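Local coordinates for protein uncharacterized CBS domain-containing proteins (Corynebacterium glutamicum, PDB 2P3H) that is of uncharacterised function, a putative membrane transport protein or hemolysin with CBS domains that may bind flavin adenine dinucleotide, this chain being its CorC_HlyC domain, at residues Y31-L45 with G56-E68. Residues are numbered along the deposited sequence; the frame is centred on the assembly and turned at random.
Sequences YELPEGDYETISGLL and GDVIEIPLDFEPE
Glu32 O accepts from Asp64 N at 2.8 Å, and the N-H points at the oxygen almost without bend (179°). This bond joins the connection between helices 22-29 and 41-49 to the chain leaving strand 58-62, an outermost strand, within this chain, of the antiparallel sheet in this CorC_HlyC (transporter associated) domain. A water reinforces the join: it accepts from Glu32 N and donates to Asp64 O (2.7 Å) and to Glu66 OE2, so both backbone polar groups of Glu32 are tied to 56-68. Glu32 OE1 and Asp64 OD2 stay 4.6 Å apart without touching, and their like charges may modestly raise the pKa of one or the other.

Beside this polar join, Leu63 splits its two methyls. CD1 lies over one face of the Tyr31 ring, a CH-pi contact 4.0 Å from the centroid and 26° off the normal, while the phenol OH bonds to Arg79. CD2 presses on Leu33 CD2 at 3.5 Å, tighter than ordinary carbon contact, the two side chains lying alongside.

Ile61, pointing from the strand toward 31-45, also divides its branches. CG2, anti to the backbone N, meets Pro34 CD (3.7 Å), with Pro34 CG close by; CG1, beside that N (chi1 -55°), carries CD1 to the helix, where it meets Leu44 CG tip to tip at 3.7 Å and Leu45 CD2 at 4.0 Å.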
# COMPACT_ATOMS: atom_id res chain seq x y z
N TYR A 31 6.00 5.81 -5.22
CA TYR A 31 6.94 4.73 -4.89
C TYR A 31 6.43 3.43 -5.48
O TYR A 31 5.22 3.22 -5.50
CB TYR A 31 6.99 4.51 -3.38
CG TYR A 31 7.74 5.51 -2.54
CD1 TYR A 31 7.10 6.62 -1.99
CD2 TYR A 31 9.09 5.31 -2.22
CE1 TYR A 31 7.81 7.54 -1.18
CE2 TYR A 31 9.80 6.20 -1.42
CZ TYR A 31 9.15 7.31 -0.91
OH TYR A 31 9.87 8.18 -0.12
N GLU A 32 7.32 2.52 -5.85
CA GLU A 32 6.92 1.16 -6.21
C GLU A 32 6.72 0.26 -5.00
O GLU A 32 7.42 0.37 -3.99
CB GLU A 32 7.92 0.56 -7.19
CG GLU A 32 7.90 1.33 -8.51
CD GLU A 32 8.63 0.64 -9.64
OE1 GLU A 32 8.37 -0.56 -9.88
OE2 GLU A 32 9.41 1.33 -10.32
N LEU A 33 5.74 -0.62 -5.13
CA LEU A 33 5.45 -1.62 -4.13
C LEU A 33 6.04 -2.97 -4.53
O LEU A 33 6.35 -3.17 -5.70
CB LEU A 33 3.92 -1.73 -3.97
CG LEU A 33 3.30 -0.61 -3.10
CD1 LEU A 33 1.83 -0.40 -3.51
CD2 LEU A 33 3.46 -0.94 -1.63
N PRO A 34 6.23 -3.90 -3.56
CA PRO A 34 6.69 -5.25 -3.93
C PRO A 34 5.77 -5.93 -4.96
O PRO A 34 4.57 -5.76 -4.91
CB PRO A 34 6.64 -6.02 -2.60
CG PRO A 34 6.65 -4.97 -1.53
CD PRO A 34 6.09 -3.71 -2.10
N GLU A 35 6.35 -6.65 -5.92
CA GLU A 35 5.57 -7.34 -6.93
C GLU A 35 5.49 -8.80 -6.57
O GLU A 35 6.37 -9.33 -5.88
CB GLU A 35 6.18 -7.18 -8.33
CG GLU A 35 6.32 -5.73 -8.71
CD GLU A 35 6.28 -5.47 -10.19
OE1 GLU A 35 6.68 -6.35 -10.99
OE2 GLU A 35 5.85 -4.36 -10.57
N GLY A 36 4.43 -9.45 -7.02
CA GLY A 36 4.21 -10.85 -6.68
C GLY A 36 3.05 -11.40 -7.45
O GLY A 36 2.69 -10.88 -8.51
N ASP A 37 2.46 -12.46 -6.92
CA ASP A 37 1.34 -13.11 -7.58
C ASP A 37 0.05 -12.39 -7.20
O ASP A 37 -0.80 -12.93 -6.48
CB ASP A 37 1.30 -14.59 -7.18
CG ASP A 37 0.30 -15.40 -7.98
OD1 ASP A 37 -0.16 -14.94 -9.06
OD2 ASP A 37 -0.03 -16.52 -7.52
N TYR A 38 -0.09 -11.15 -7.68
CA TYR A 38 -1.25 -10.31 -7.37
C TYR A 38 -1.18 -9.06 -8.22
O TYR A 38 -0.10 -8.72 -8.74
CB TYR A 38 -1.29 -9.93 -5.87
CG TYR A 38 0.06 -9.52 -5.32
CD1 TYR A 38 0.59 -8.27 -5.60
CD2 TYR A 38 0.83 -10.41 -4.55
CE1 TYR A 38 1.85 -7.88 -5.12
CE2 TYR A 38 2.10 -10.03 -4.05
CZ TYR A 38 2.59 -8.76 -4.35
OH TYR A 38 3.82 -8.35 -3.89
N GLU A 39 -2.32 -8.37 -8.38
CA GLU A 39 -2.36 -7.17 -9.22
C GLU A 39 -3.12 -6.01 -8.59
O GLU A 39 -3.05 -4.88 -9.09
CB GLU A 39 -2.88 -7.49 -10.63
CG GLU A 39 -4.35 -7.86 -10.68
CD GLU A 39 -4.84 -8.18 -12.09
OE1 GLU A 39 -4.13 -8.88 -12.84
OE2 GLU A 39 -5.95 -7.72 -12.43
N THR A 40 -3.81 -6.25 -7.48
CA THR A 40 -4.52 -5.18 -6.76
C THR A 40 -3.97 -4.98 -5.38
O THR A 40 -3.29 -5.87 -4.83
CB THR A 40 -6.06 -5.42 -6.61
OG1 THR A 40 -6.31 -6.48 -5.68
CG2 THR A 40 -6.74 -5.71 -7.94
N ILE A 41 -4.30 -3.84 -4.80
CA ILE A 41 -3.87 -3.54 -3.42
C ILE A 41 -4.27 -4.67 -2.44
O ILE A 41 -3.44 -5.11 -1.63
CB ILE A 41 -4.32 -2.12 -2.96
CG1 ILE A 41 -3.68 -1.77 -1.62
CG2 ILE A 41 -5.83 -2.01 -2.85
CD1 ILE A 41 -2.08 -1.83 -1.61
N SER A 42 -5.51 -5.17 -2.53
CA SER A 42 -5.91 -6.25 -1.61
C SER A 42 -5.13 -7.53 -1.82
O SER A 42 -4.81 -8.24 -0.87
CB SER A 42 -7.42 -6.51 -1.67
OG SER A 42 -8.08 -5.41 -1.07
N GLY A 43 -4.83 -7.83 -3.08
CA GLY A 43 -4.04 -9.02 -3.40
C GLY A 43 -2.68 -8.94 -2.71
O GLY A 43 -2.18 -9.95 -2.17
N LEU A 44 -2.08 -7.75 -2.74
CA LEU A 44 -0.79 -7.52 -2.05
C LEU A 44 -0.94 -7.75 -0.55
O LEU A 44 -0.11 -8.42 0.08
CB LEU A 44 -0.30 -6.10 -2.33
CG LEU A 44 0.87 -5.55 -1.50
CD1 LEU A 44 2.17 -6.35 -1.75
CD2 LEU A 44 1.07 -4.09 -1.82
N LEU A 45 -1.99 -7.17 0.03
CA LEU A 45 -2.28 -7.30 1.46
C LEU A 45 -2.47 -8.76 1.88
O LEU A 45 -1.86 -9.20 2.86
CB LEU A 45 -3.52 -6.49 1.83
CG LEU A 45 -3.43 -4.97 1.74
CD1 LEU A 45 -4.74 -4.36 2.21
CD2 LEU A 45 -2.23 -4.42 2.52
N GLY A 56 -10.00 -2.68 10.71
CA GLY A 56 -9.12 -2.22 11.75
C GLY A 56 -7.70 -2.76 11.68
O GLY A 56 -6.81 -2.21 12.32
N ASP A 57 -7.47 -3.83 10.92
CA ASP A 57 -6.10 -4.37 10.75
C ASP A 57 -5.19 -3.32 10.12
O ASP A 57 -5.60 -2.61 9.21
CB ASP A 57 -6.09 -5.63 9.85
CG ASP A 57 -6.60 -6.87 10.58
OD1 ASP A 57 -6.93 -6.77 11.79
OD2 ASP A 57 -6.64 -7.94 9.94
N VAL A 58 -3.96 -3.23 10.60
CA VAL A 58 -2.98 -2.29 10.05
C VAL A 58 -1.81 -3.09 9.51
O VAL A 58 -1.25 -3.94 10.20
CB VAL A 58 -2.47 -1.29 11.10
CG1 VAL A 58 -1.40 -0.35 10.50
CG2 VAL A 58 -3.65 -0.50 11.69
N ILE A 59 -1.46 -2.83 8.26
CA ILE A 59 -0.40 -3.61 7.64
C ILE A 59 0.59 -2.58 7.14
O ILE A 59 0.21 -1.64 6.47
CB ILE A 59 -0.93 -4.44 6.45
CG1 ILE A 59 -1.89 -5.53 6.95
CG2 ILE A 59 0.22 -5.08 5.68
CD1 ILE A 59 -3.32 -5.11 6.87
N GLU A 60 1.86 -2.77 7.46
CA GLU A 60 2.88 -1.85 6.99
C GLU A 60 3.80 -2.52 5.95
O GLU A 60 4.35 -3.57 6.19
CB GLU A 60 3.64 -1.23 8.18
CG GLU A 60 2.69 -0.28 9.01
CD GLU A 60 3.33 0.41 10.21
OE1 GLU A 60 4.58 0.24 10.45
OE2 GLU A 60 2.57 1.14 10.94
N ILE A 61 3.92 -1.91 4.78
CA ILE A 61 4.69 -2.48 3.66
C ILE A 61 5.82 -1.51 3.25
O ILE A 61 5.58 -0.33 2.95
CB ILE A 61 3.76 -2.77 2.43
CG1 ILE A 61 2.61 -3.68 2.90
CG2 ILE A 61 4.56 -3.35 1.22
CD1 ILE A 61 1.76 -4.34 1.87
N PRO A 62 7.06 -2.02 3.22
CA PRO A 62 8.19 -1.22 2.74
C PRO A 62 8.08 -0.95 1.24
O PRO A 62 7.69 -1.84 0.48
CB PRO A 62 9.41 -2.12 3.00
CG PRO A 62 8.93 -3.16 3.99
CD PRO A 62 7.47 -3.37 3.67
N LEU A 63 8.45 0.27 0.86
CA LEU A 63 8.38 0.74 -0.53
C LEU A 63 9.77 0.55 -1.15
O LEU A 63 10.79 0.53 -0.44
CB LEU A 63 7.99 2.21 -0.53
CG LEU A 63 6.57 2.34 0.02
CD1 LEU A 63 6.25 3.77 0.31
CD2 LEU A 63 5.60 1.74 -0.98
N ASP A 64 9.82 0.36 -2.47
CA ASP A 64 11.10 0.15 -3.12
C ASP A 64 11.91 1.43 -3.08
O ASP A 64 11.37 2.53 -3.27
CB ASP A 64 10.89 -0.23 -4.60
CG ASP A 64 10.42 -1.67 -4.78
OD1 ASP A 64 10.19 -2.41 -3.78
OD2 ASP A 64 10.29 -2.06 -5.95
N PHE A 65 13.20 1.26 -2.89
CA PHE A 65 14.16 2.34 -3.07
C PHE A 65 14.25 2.67 -4.56
O PHE A 65 13.91 1.85 -5.40
CB PHE A 65 15.53 1.90 -2.58
CG PHE A 65 15.63 1.74 -1.08
CD1 PHE A 65 15.48 2.85 -0.23
CD2 PHE A 65 15.91 0.49 -0.53
CE1 PHE A 65 15.58 2.70 1.16
CE2 PHE A 65 16.02 0.32 0.86
CZ PHE A 65 15.85 1.45 1.70
N GLU A 66 14.67 3.89 -4.85
CA GLU A 66 15.17 4.27 -6.15
C GLU A 66 16.70 4.27 -6.08
O GLU A 66 17.29 4.37 -4.98
CB GLU A 66 14.69 5.67 -6.54
CG GLU A 66 13.18 5.88 -6.47
CD GLU A 66 12.44 5.21 -7.59
OE1 GLU A 66 13.04 4.95 -8.67
OE2 GLU A 66 11.24 4.91 -7.39
N PRO A 67 17.36 4.14 -7.24
CA PRO A 67 18.81 4.12 -7.24
C PRO A 67 19.45 5.32 -6.51
O PRO A 67 20.42 5.14 -5.75
CB PRO A 67 19.15 4.10 -8.75
CG PRO A 67 17.98 3.35 -9.34
CD PRO A 67 16.81 3.92 -8.59
N GLU A 68 18.88 6.52 -6.68
CA GLU A 68 19.46 7.73 -6.10
C GLU A 68 19.36 7.72 -4.56
O GLU A 68 20.05 8.48 -3.89
CB GLU A 68 18.85 8.99 -6.72
CG GLU A 68 17.35 9.18 -6.47
CD GLU A 68 17.05 9.94 -5.19
OE1 GLU A 68 17.88 10.78 -4.78
OE2 GLU A 68 15.97 9.71 -4.60
O HOH W 1 10.12 3.20 -5.56
O HOH W 2 9.80 4.52 -9.50
O HOH W 3 8.83 -3.86 -6.87